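Local coordinates for protein laccase (Uncultured bacterium, PDB 4F7K) that probably oxidises phenolic and related substrates while reducing dioxygen to water, acting as a multicopper oxidase, at residues Arg65-Asn68 and Ala69-Gly72; Asp71-Pro74 and Gly75-Gln78; Ser103-Arg106 and Ser107-Val111; Thr176-Arg179 and Arg180-Val184. All coordinates share one frame; numbering follows the deposited sequence.

Contact 1. Residues Arg65-Asn68 and Ala69-Gly72; sequences RIDN and AMDG
D67 reaches forward with its carboxylate to receive the backbone N-H of A69, OD1 lying 3.0 Å from A69 N. Its CG stands anti to the backbone N (chi1 169°), which carries the acid along the chain, and the N-H reaches OD1 from above the carboxylate plane. This is an Asx turn. An aspartate fits here because it is short enough to bond a backbone N-H only two residues ahead. Its own carbonyl is used as well: M70 N lies 3.0 Å from D67 O, and one residue further D71 N lies 3.1 Å from N68 O. Together these bonds wind the chain into a short 3-10 turn within the long loop that follows strand 59-62 in the first cupredoxin-type domain. I66 and M70 meet at about a right angle, the end of the isoleucine, CD1, resting 3.9 Å from M70 CB. Both are apolar, the branched isoleucine stiff and the methionine flexible, and they pack on strand 86-92, I66 against F91 and M70 against F87. D71 tucks its CB against the carbonyl of N68, 3.3 Å from N68 O, and sends its carboxylate the other way. There OD2 bonds H356 ND1, while the backbone O of D71 holds ND1 of H60, a histidine of the His-Trp-His-Gly sequence that usually supplies copper ligands in this family.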
loop_
_atom_site.group_PDB
_atom_site.type_symbol
_atom_site.label_atom_id
_atom_site.label_comp_id
_atom_site.label_asym_id
_atom_site.label_seq_id
_atom_site.Cartn_x
_atom_site.Cartn_y
_atom_site.Cartn_z
ATOM N N ARG A 65 -8.597 9.411 -0.882
ATOM C CA ARG A 65 -9.268 10.363 -1.733
ATOM C C ARG A 65 -9.696 11.512 -0.840
ATOM O O ARG A 65 -10.886 11.614 -0.480
ATOM C CB ARG A 65 -10.529 9.732 -2.342
ATOM C CG ARG A 65 -10.300 8.561 -3.305
ATOM C CD ARG A 65 -11.529 7.658 -3.259
ATOM N NE ARG A 65 -12.351 7.820 -4.433
ATOM C CZ ARG A 65 -13.604 7.394 -4.558
ATOM N NH1 ARG A 65 -14.252 6.774 -3.566
ATOM N NH2 ARG A 65 -14.218 7.625 -5.689
ATOM N N ILE A 66 -8.746 12.373 -0.482
ATOM C CA ILE A 66 -8.952 13.380 0.577
ATOM C C ILE A 66 -8.696 14.817 0.127
ATOM O O ILE A 66 -8.298 15.060 -1.021
ATOM C CB ILE A 66 -8.044 13.090 1.799
ATOM C CG1 ILE A 66 -6.553 13.152 1.406
ATOM C CG2 ILE A 66 -8.429 11.763 2.436
ATOM C CD1 ILE A 66 -5.575 13.088 2.597
ATOM N N ASP A 67 -8.916 15.763 1.047
ATOM C CA ASP A 67 -8.561 17.162 0.812
ATOM C C ASP A 67 -7.089 17.286 0.382
ATOM O O ASP A 67 -6.172 16.758 1.041
ATOM C CB ASP A 67 -8.867 18.000 2.061
ATOM C CG ASP A 67 -8.292 19.431 2.000
ATOM O OD1 ASP A 67 -7.865 19.902 0.918
ATOM O OD2 ASP A 67 -8.279 20.087 3.078
ATOM N N ASN A 68 -6.897 17.978 -0.737
ATOM C CA ASN A 68 -5.608 18.123 -1.400
ATOM C C ASN A 68 -4.530 18.720 -0.513
ATOM O O ASN A 68 -3.372 18.358 -0.644
ATOM C CB ASN A 68 -5.752 18.962 -2.683
ATOM C CG ASN A 68 -4.463 19.003 -3.533
ATOM O OD1 ASN A 68 -3.855 17.956 -3.842
ATOM N ND2 ASN A 68 -4.043 20.209 -3.909
ATOM N N ALA A 69 -4.933 19.637 0.378
ATOM C CA ALA A 69 -4.005 20.360 1.245
ATOM C C ALA A 69 -3.302 19.401 2.192
ATOM O O ALA A 69 -2.264 19.750 2.770
ATOM C CB ALA A 69 -4.726 21.467 2.033
ATOM N N MET A 70 -3.868 18.196 2.306
ATOM C CA MET A 70 -3.435 17.195 3.238
ATOM C C MET A 70 -2.657 16.017 2.590
ATOM O O MET A 70 -2.304 15.056 3.284
ATOM C CB MET A 70 -4.647 16.661 3.985
ATOM C CG MET A 70 -5.378 17.665 4.910
ATOM S SD MET A 70 -4.248 18.373 6.126
ATOM C CE MET A 70 -4.054 20.088 5.606
ATOM N N ASP A 71 -2.378 16.107 1.285
ATOM C CA ASP A 71 -1.875 14.974 0.477
ATOM C C ASP A 71 -0.391 14.645 0.749
ATOM O O ASP A 71 0.071 13.533 0.476
ATOM C CB ASP A 71 -2.076 15.302 -1.004
ATOM C CG ASP A 71 -1.870 14.100 -1.935
ATOM O OD1 ASP A 71 -2.440 13.018 -1.681
ATOM O OD2 ASP A 71 -1.153 14.253 -2.958
ATOM N N GLY A 72 0.349 15.628 1.257
ATOM C CA GLY A 72 1.718 15.410 1.744
ATOM C C GLY A 72 2.797 15.468 0.678
ATOM O O GLY A 72 3.773 14.730 0.741
#

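Contact 2. Residues Asp71-Pro74 and Gly75-Gln78; sequences DGVP and GMTQ
The carbonyl of V73 is gripped by two backbone N-H groups, M76 N at 3.1 Å from V73 O and T77 N at 2.8 Å from it, the latter arriving nearly along the C=O axis. The first of these bonds closes a type II beta turn over P74 and G75, and the second winds the chain one residue further. Each residue suits its corner: the ring of P74 fixes the phi angle that the turn requires, and G75 adopts a positive phi, where a side chain would run into P74 O. Beside the turn, V73 and M76 lie alongside each other and point the same way. V73 CG1 stands anti to the backbone N (chi1 -177°), which sets that methyl 3.8 Å from M76 CB. The next shell comes from T77. Its methyl CG2 presses onto the incoming chain, 3.1 Å from V73 N and 3.2 Å from G72 N, a tight fit that goes with a chi1 away from the staggered positions. Its hydroxyl OG1 turns toward N68 O, but is modelled too close for the details of that bond to be trusted. Further out, G75 N bonds Q78 O, which also receives the CA-H of P74, and a single beta bridge pairs P74 with Q78. Y89, on strand 86-92, bonds the amide oxygen of Q78 and so helps to position a long side chain whose OE1 lies 3.3 Å from G72 CA.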
loop_
_atom_site.group_PDB
_atom_site.type_symbol
_atom_site.label_atom_id
_atom_site.label_comp_id
_atom_site.label_asym_id
_atom_site.label_seq_id
_atom_site.Cartn_x
_atom_site.Cartn_y
_atom_site.Cartn_z
ATOM N N ASP A 71 -2.378 16.107 1.285
ATOM C CA ASP A 71 -1.875 14.974 0.477
ATOM C C ASP A 71 -0.391 14.645 0.749
ATOM O O ASP A 71 0.071 13.533 0.476
ATOM C CB ASP A 71 -2.076 15.302 -1.004
ATOM C CG ASP A 71 -1.870 14.100 -1.935
ATOM O OD1 ASP A 71 -2.440 13.018 -1.681
ATOM O OD2 ASP A 71 -1.153 14.253 -2.958
ATOM N N GLY A 72 0.349 15.628 1.257
ATOM C CA GLY A 72 1.718 15.410 1.744
ATOM C C GLY A 72 2.797 15.468 0.678
ATOM O O GLY A 72 3.773 14.730 0.741
ATOM N N VAL A 73 2.636 16.357 -0.296
ATOM C CA VAL A 73 3.603 16.519 -1.379
ATOM C C VAL A 73 4.272 17.888 -1.263
ATOM O O VAL A 73 3.719 18.868 -1.734
ATOM C CB VAL A 73 2.930 16.357 -2.791
ATOM C CG1 VAL A 73 3.980 16.446 -3.914
ATOM C CG2 VAL A 73 2.192 15.044 -2.876
ATOM N N PRO A 74 5.472 17.960 -0.639
ATOM C CA PRO A 74 6.211 19.234 -0.523
ATOM C C PRO A 74 6.423 19.941 -1.869
ATOM O O PRO A 74 6.702 19.283 -2.868
ATOM C CB PRO A 74 7.553 18.797 0.064
ATOM C CG PRO A 74 7.182 17.631 0.918
ATOM C CD PRO A 74 6.191 16.871 0.050
ATOM N N GLY A 75 6.264 21.262 -1.889
ATOM C CA GLY A 75 6.416 22.056 -3.114
ATOM C C GLY A 75 5.199 22.040 -4.033
ATOM O O GLY A 75 5.195 22.688 -5.087
ATOM N N MET A 76 4.174 21.285 -3.650
ATOM C CA MET A 76 2.955 21.189 -4.430
ATOM C C MET A 76 1.725 21.362 -3.547
ATOM O O MET A 76 0.793 22.083 -3.892
ATOM C CB MET A 76 2.884 19.839 -5.134
ATOM C CG MET A 76 1.524 19.546 -5.746
ATOM S SD MET A 76 1.676 18.790 -7.366
ATOM C CE MET A 76 2.420 20.174 -8.211
ATOM N N THR A 77 1.722 20.684 -2.407
ATOM C CA THR A 77 0.523 20.645 -1.595
ATOM C C THR A 77 0.788 21.302 -0.237
ATOM O O THR A 77 -0.146 21.737 0.439
ATOM C CB THR A 77 0.046 19.184 -1.482
ATOM O OG1 THR A 77 -1.359 19.133 -1.693
ATOM C CG2 THR A 77 0.435 18.547 -0.162
ATOM N N GLN A 78 2.076 21.369 0.128
ATOM C CA GLN A 78 2.544 22.005 1.354
ATOM C C GLN A 78 4.021 22.392 1.241
ATOM O O GLN A 78 4.719 21.971 0.328
ATOM C CB GLN A 78 2.362 21.082 2.573
ATOM C CG GLN A 78 3.048 19.729 2.435
ATOM C CD GLN A 78 3.023 18.907 3.715
ATOM O OE1 GLN A 78 2.245 17.971 3.830
ATOM N NE2 GLN A 78 3.878 19.262 4.690
#

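Contact 3. Residues Ser103-Arg106 and Ser107-Val111; sequences SHNR and SWEQV
W108 and H104 are drawn together by the same torsion: in each, CG sits between the backbone N and the carbonyl carbon (chi1 74° in W108), which folds both rings back over the turn that begins at S103. The indole settles over N105, whose CA lies 3.5 Å from the centroid of the six-membered ring and almost on its normal, a CH-pi contact, while N105 CB comes to 3.3 Å from W108 CZ2. At its far end the indole turns an edge toward the face of the H104 imidazole in an offset edge-to-face pair, the centroids 5.8 Å apart and the planes at 86°. A residue smaller than tryptophan, such as a leucine here, would probably uncover N105 and deprive the H104 ring of its edge-on neighbour. The turn S103-R106 is of type I, and N105 O extends it by accepting W108 N at 3.0 Å and, weakly, E109 N. H104 ends a His-Ser-His sequence of the kind that in multicopper oxidases carries copper ligands. S107 follows closely, packing against H399 and H401 of the matching His-Cys-His sequence. N105 divides its surface between two kinds of partner: its aliphatic part lies against the rings, whereas S103 OG bonds its OD1 at 2.8 Å, and its ND2 reaches E109 OE2 through a water, 3.3 Å from that ND2. With OD1 taken by a protein hydroxyl and ND2 by a water, the amide is probably held against flipping, its oxygen kept toward S103 and its nitrogen toward E109.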
loop_
_atom_site.group_PDB
_atom_site.type_symbol
_atom_site.label_atom_id
_atom_site.label_comp_id
_atom_site.label_asym_id
_atom_site.label_seq_id
_atom_site.Cartn_x
_atom_site.Cartn_y
_atom_site.Cartn_z
ATOM N N SER A 103 6.495 8.387 4.412
ATOM C CA SER A 103 7.149 9.632 4.067
ATOM C C SER A 103 7.032 9.857 2.549
ATOM O O SER A 103 7.048 8.912 1.753
ATOM C CB SER A 103 8.607 9.680 4.542
ATOM O OG SER A 103 9.496 9.131 3.566
ATOM N N HIS A 104 6.911 11.119 2.171
ATOM C CA HIS A 104 6.684 11.501 0.768
ATOM C C HIS A 104 7.809 11.068 -0.167
ATOM O O HIS A 104 7.590 10.937 -1.373
ATOM C CB HIS A 104 6.539 13.024 0.660
ATOM C CG HIS A 104 7.852 13.738 0.617
ATOM N ND1 HIS A 104 8.670 13.869 1.734
ATOM C CD2 HIS A 104 8.527 14.294 -0.417
ATOM C CE1 HIS A 104 9.773 14.515 1.390
ATOM N NE2 HIS A 104 9.704 14.793 0.094
ATOM N N ASN A 105 9.019 10.896 0.375
ATOM C CA ASN A 105 10.176 10.568 -0.441
ATOM C C ASN A 105 10.646 9.112 -0.300
ATOM O O ASN A 105 11.749 8.760 -0.743
ATOM C CB ASN A 105 11.333 11.536 -0.138
ATOM C CG ASN A 105 11.797 11.466 1.297
ATOM O OD1 ASN A 105 11.271 10.693 2.116
ATOM N ND2 ASN A 105 12.772 12.295 1.622
ATOM N N ARG A 106 9.798 8.266 0.274
ATOM C CA ARG A 106 10.179 6.884 0.570
ATOM C C ARG A 106 10.697 6.042 -0.627
ATOM O O ARG A 106 11.588 5.149 -0.467
ATOM C CB ARG A 106 9.055 6.159 1.319
ATOM C CG ARG A 106 9.546 4.858 1.926
ATOM C CD ARG A 106 8.561 4.165 2.854
ATOM N NE ARG A 106 9.109 2.844 3.187
ATOM C CZ ARG A 106 8.696 1.727 2.596
ATOM N NH1 ARG A 106 7.694 1.788 1.714
ATOM N NH2 ARG A 106 9.250 0.546 2.892
ATOM N N SER A 107 10.220 6.379 -1.820
ATOM C CA SER A 107 10.556 5.610 -3.025
ATOM C C SER A 107 11.929 5.903 -3.528
ATOM O O SER A 107 12.466 5.142 -4.326
ATOM C CB SER A 107 9.561 5.887 -4.140
ATOM O OG SER A 107 8.348 5.256 -3.833
ATOM N N TRP A 108 12.513 7.001 -3.067
ATOM C CA TRP A 108 13.841 7.359 -3.549
ATOM C C TRP A 108 14.848 7.721 -2.453
ATOM O O TRP A 108 15.975 8.100 -2.753
ATOM C CB TRP A 108 13.753 8.463 -4.610
ATOM C CG TRP A 108 13.435 9.837 -4.091
ATOM C CD1 TRP A 108 14.328 10.758 -3.616
ATOM C CD2 TRP A 108 12.143 10.453 -4.011
ATOM N NE1 TRP A 108 13.673 11.902 -3.222
ATOM C CE2 TRP A 108 12.332 11.746 -3.457
ATOM C CE3 TRP A 108 10.839 10.036 -4.333
ATOM C CZ2 TRP A 108 11.279 12.632 -3.251
ATOM C CZ3 TRP A 108 9.779 10.926 -4.130
ATOM C CH2 TRP A 108 10.005 12.205 -3.590
ATOM N N GLU A 109 14.456 7.609 -1.191
ATOM C CA GLU A 109 15.406 7.844 -0.117
ATOM C C GLU A 109 15.505 6.616 0.771
ATOM O O GLU A 109 14.566 6.308 1.516
ATOM C CB GLU A 109 14.989 9.047 0.755
ATOM C CG GLU A 109 15.036 10.395 0.040
ATOM C CD GLU A 109 16.448 10.963 -0.242
ATOM O OE1 GLU A 109 17.488 10.372 0.178
ATOM O OE2 GLU A 109 16.499 12.034 -0.893
ATOM N N GLN A 110 16.676 5.985 0.725
ATOM C CA GLN A 110 16.978 4.795 1.495
ATOM C C GLN A 110 16.797 5.018 3.004
ATOM O O GLN A 110 16.289 4.139 3.651
ATOM C CB GLN A 110 18.398 4.260 1.169
ATOM C CG GLN A 110 18.859 2.977 1.967
ATOM C CD GLN A 110 17.946 1.749 1.755
ATOM O OE1 GLN A 110 17.997 1.086 0.705
ATOM N NE2 GLN A 110 17.120 1.440 2.761
ATOM N N VAL A 111 17.182 6.176 3.544
ATOM C CA VAL A 111 16.970 6.457 4.983
ATOM C C VAL A 111 15.516 6.364 5.420
ATOM O O VAL A 111 15.241 6.044 6.582
ATOM C CB VAL A 111 17.425 7.889 5.458
ATOM C CG1 VAL A 111 18.845 7.887 5.918
ATOM C CG2 VAL A 111 17.096 9.013 4.416
HETATM O O HOH W 1 14.508 14.160 -0.443
HETATM O O HOH W 2 13.339 4.050 1.314
#

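Contact 4. Residues Thr176-Arg179 and Arg180-Val184; sequences TPVR and RGDRV
A type II beta turn, R179 to D182, delivers the chain into strand 183-190 of the second cupredoxin-type domain, and the aspartate that ends the turn also ties back to its start. D182 N bonds R179 O at 3.0 Å in the usual way for such a turn. In return D182 OD2 accepts R179 N at 2.7 Å, the N-H coming from above the carboxylate plane, so backbone and side chain of one residue hold both backbone polar groups, the N-H and the C=O, of the other. D182 CG stands anti to the carbonyl carbon (chi1 -80°), which swings the acid back across the turn. G181 fits the third position because any CB would be jammed against the carbonyl O of R180. The arginine chain of R179 passes the carboxylate, its CB 3.4 Å from D182 OD2, but NE remains 4.1 Å from D182 OD1, too far for a salt bridge. An alanine in place of D182 would probably leave R179 N without its acceptor and let the entry to the turn loosen. Next to the turn, V178 and V184 touch by their CG1 methyls at 4.1 Å. Both valines pack on V239 of strand 232-239, whose backbone also bonds G181 and D182. V178 and D182 also rest on H131 of strand 131-140, and D130, just ahead of that strand, brings a second carboxylate near D182 and bonds R183 N.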
loop_
_atom_site.group_PDB
_atom_site.type_symbol
_atom_site.label_atom_id
_atom_site.label_comp_id
_atom_site.label_asym_id
_atom_site.label_seq_id
_atom_site.Cartn_x
_atom_site.Cartn_y
_atom_site.Cartn_z
ATOM N N THR A 176 -0.816 -12.684 16.911
ATOM C CA THR A 176 -1.877 -13.117 17.746
ATOM C C THR A 176 -2.050 -14.577 17.399
ATOM O O THR A 176 -1.803 -14.964 16.263
ATOM C CB THR A 176 -3.133 -12.228 17.504
ATOM O OG1 THR A 176 -3.781 -11.971 18.750
ATOM C CG2 THR A 176 -4.119 -12.840 16.503
ATOM N N PRO A 177 -2.426 -15.402 18.383
ATOM C CA PRO A 177 -2.610 -16.801 18.041
ATOM C C PRO A 177 -3.996 -16.998 17.444
ATOM O O PRO A 177 -4.971 -16.426 17.930
ATOM C CB PRO A 177 -2.481 -17.514 19.389
ATOM C CG PRO A 177 -2.859 -16.479 20.427
ATOM C CD PRO A 177 -2.772 -15.112 19.790
ATOM N N VAL A 178 -4.063 -17.796 16.390
ATOM C CA VAL A 178 -5.302 -18.016 15.650
ATOM C C VAL A 178 -5.681 -19.501 15.753
ATOM O O VAL A 178 -4.802 -20.363 15.872
ATOM C CB VAL A 178 -5.113 -17.491 14.197
ATOM C CG1 VAL A 178 -5.921 -18.252 13.164
ATOM C CG2 VAL A 178 -5.401 -15.999 14.141
ATOM N N ARG A 179 -6.980 -19.800 15.741
ATOM C CA ARG A 179 -7.444 -21.187 15.913
ATOM C C ARG A 179 -7.871 -21.780 14.576
ATOM O O ARG A 179 -8.275 -21.048 13.677
ATOM C CB ARG A 179 -8.601 -21.269 16.923
ATOM C CG ARG A 179 -8.284 -20.699 18.319
ATOM C CD ARG A 179 -9.348 -21.060 19.342
ATOM N NE ARG A 179 -10.496 -20.148 19.318
ATOM C CZ ARG A 179 -11.578 -20.276 20.093
ATOM N NH1 ARG A 179 -11.682 -21.282 20.962
ATOM N NH2 ARG A 179 -12.571 -19.396 20.003
ATOM N N ARG A 180 -7.753 -23.100 14.442
ATOM C CA ARG A 180 -8.264 -23.822 13.280
ATOM C C ARG A 180 -9.789 -23.694 13.271
ATOM O O ARG A 180 -10.446 -23.996 14.270
ATOM C CB ARG A 180 -7.838 -25.288 13.376
ATOM C CG ARG A 180 -8.240 -26.177 12.210
ATOM C CD ARG A 180 -8.139 -27.640 12.622
ATOM N NE ARG A 180 -9.299 -28.057 13.413
ATOM C CZ ARG A 180 -9.347 -29.141 14.186
ATOM N NH1 ARG A 180 -8.296 -29.942 14.301
ATOM N NH2 ARG A 180 -10.455 -29.419 14.856
ATOM N N GLY A 181 -10.348 -23.231 12.158
ATOM C CA GLY A 181 -11.774 -22.917 12.103
ATOM C C GLY A 181 -12.100 -21.441 12.309
ATOM O O GLY A 181 -13.237 -21.028 12.111
ATOM N N ASP A 182 -11.121 -20.631 12.712
ATOM C CA ASP A 182 -11.322 -19.175 12.752
ATOM C C ASP A 182 -11.515 -18.608 11.361
ATOM O O ASP A 182 -10.961 -19.128 10.390
ATOM C CB ASP A 182 -10.151 -18.448 13.414
ATOM C CG ASP A 182 -10.210 -18.498 14.927
ATOM O OD1 ASP A 182 -11.282 -18.835 15.474
ATOM O OD2 ASP A 182 -9.172 -18.216 15.569
ATOM N N ARG A 183 -12.320 -17.559 11.262
ATOM C CA ARG A 183 -12.409 -16.796 10.029
ATOM C C ARG A 183 -11.513 -15.582 10.151
ATOM O O ARG A 183 -11.731 -14.747 11.023
ATOM C CB ARG A 183 -13.837 -16.335 9.759
ATOM C CG ARG A 183 -13.929 -15.513 8.473
ATOM C CD ARG A 183 -15.298 -15.563 7.871
ATOM N NE ARG A 183 -15.520 -16.797 7.137
ATOM C CZ ARG A 183 -16.616 -17.056 6.437
ATOM N NH1 ARG A 183 -17.596 -16.165 6.376
ATOM N NH2 ARG A 183 -16.725 -18.205 5.796
ATOM N N VAL A 184 -10.513 -15.476 9.279
ATOM C CA VAL A 184 -9.595 -14.334 9.346
ATOM C C VAL A 184 -9.739 -13.376 8.187
ATOM O O VAL A 184 -9.898 -13.798 7.049
ATOM C CB VAL A 184 -8.108 -14.765 9.476
ATOM C CG1 VAL A 184 -7.908 -15.603 10.721
ATOM C CG2 VAL A 184 -7.618 -15.501 8.209
#

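Contacts 1, 2 and 3 form one neighbourhood in the first domain, whereas contact 4 stands apart in the second. Contacts 1 and 2 are consecutive, sharing D71 and G72, with centres about 9 Å apart. Contact 3, its centre about 15 Å from that of contact 2, joins them through the H104 side chain: G72 O lies 3.3 Å from H104 CB, and P74 CD 3.5 Å from CD2 of its ring. By their histidine-rich sequences and partners, these three probably border the trinuclear copper site typical of the family. Contact 4 is remote, its centre about 36 Å from that of contact 3, and joins strands of its own domain.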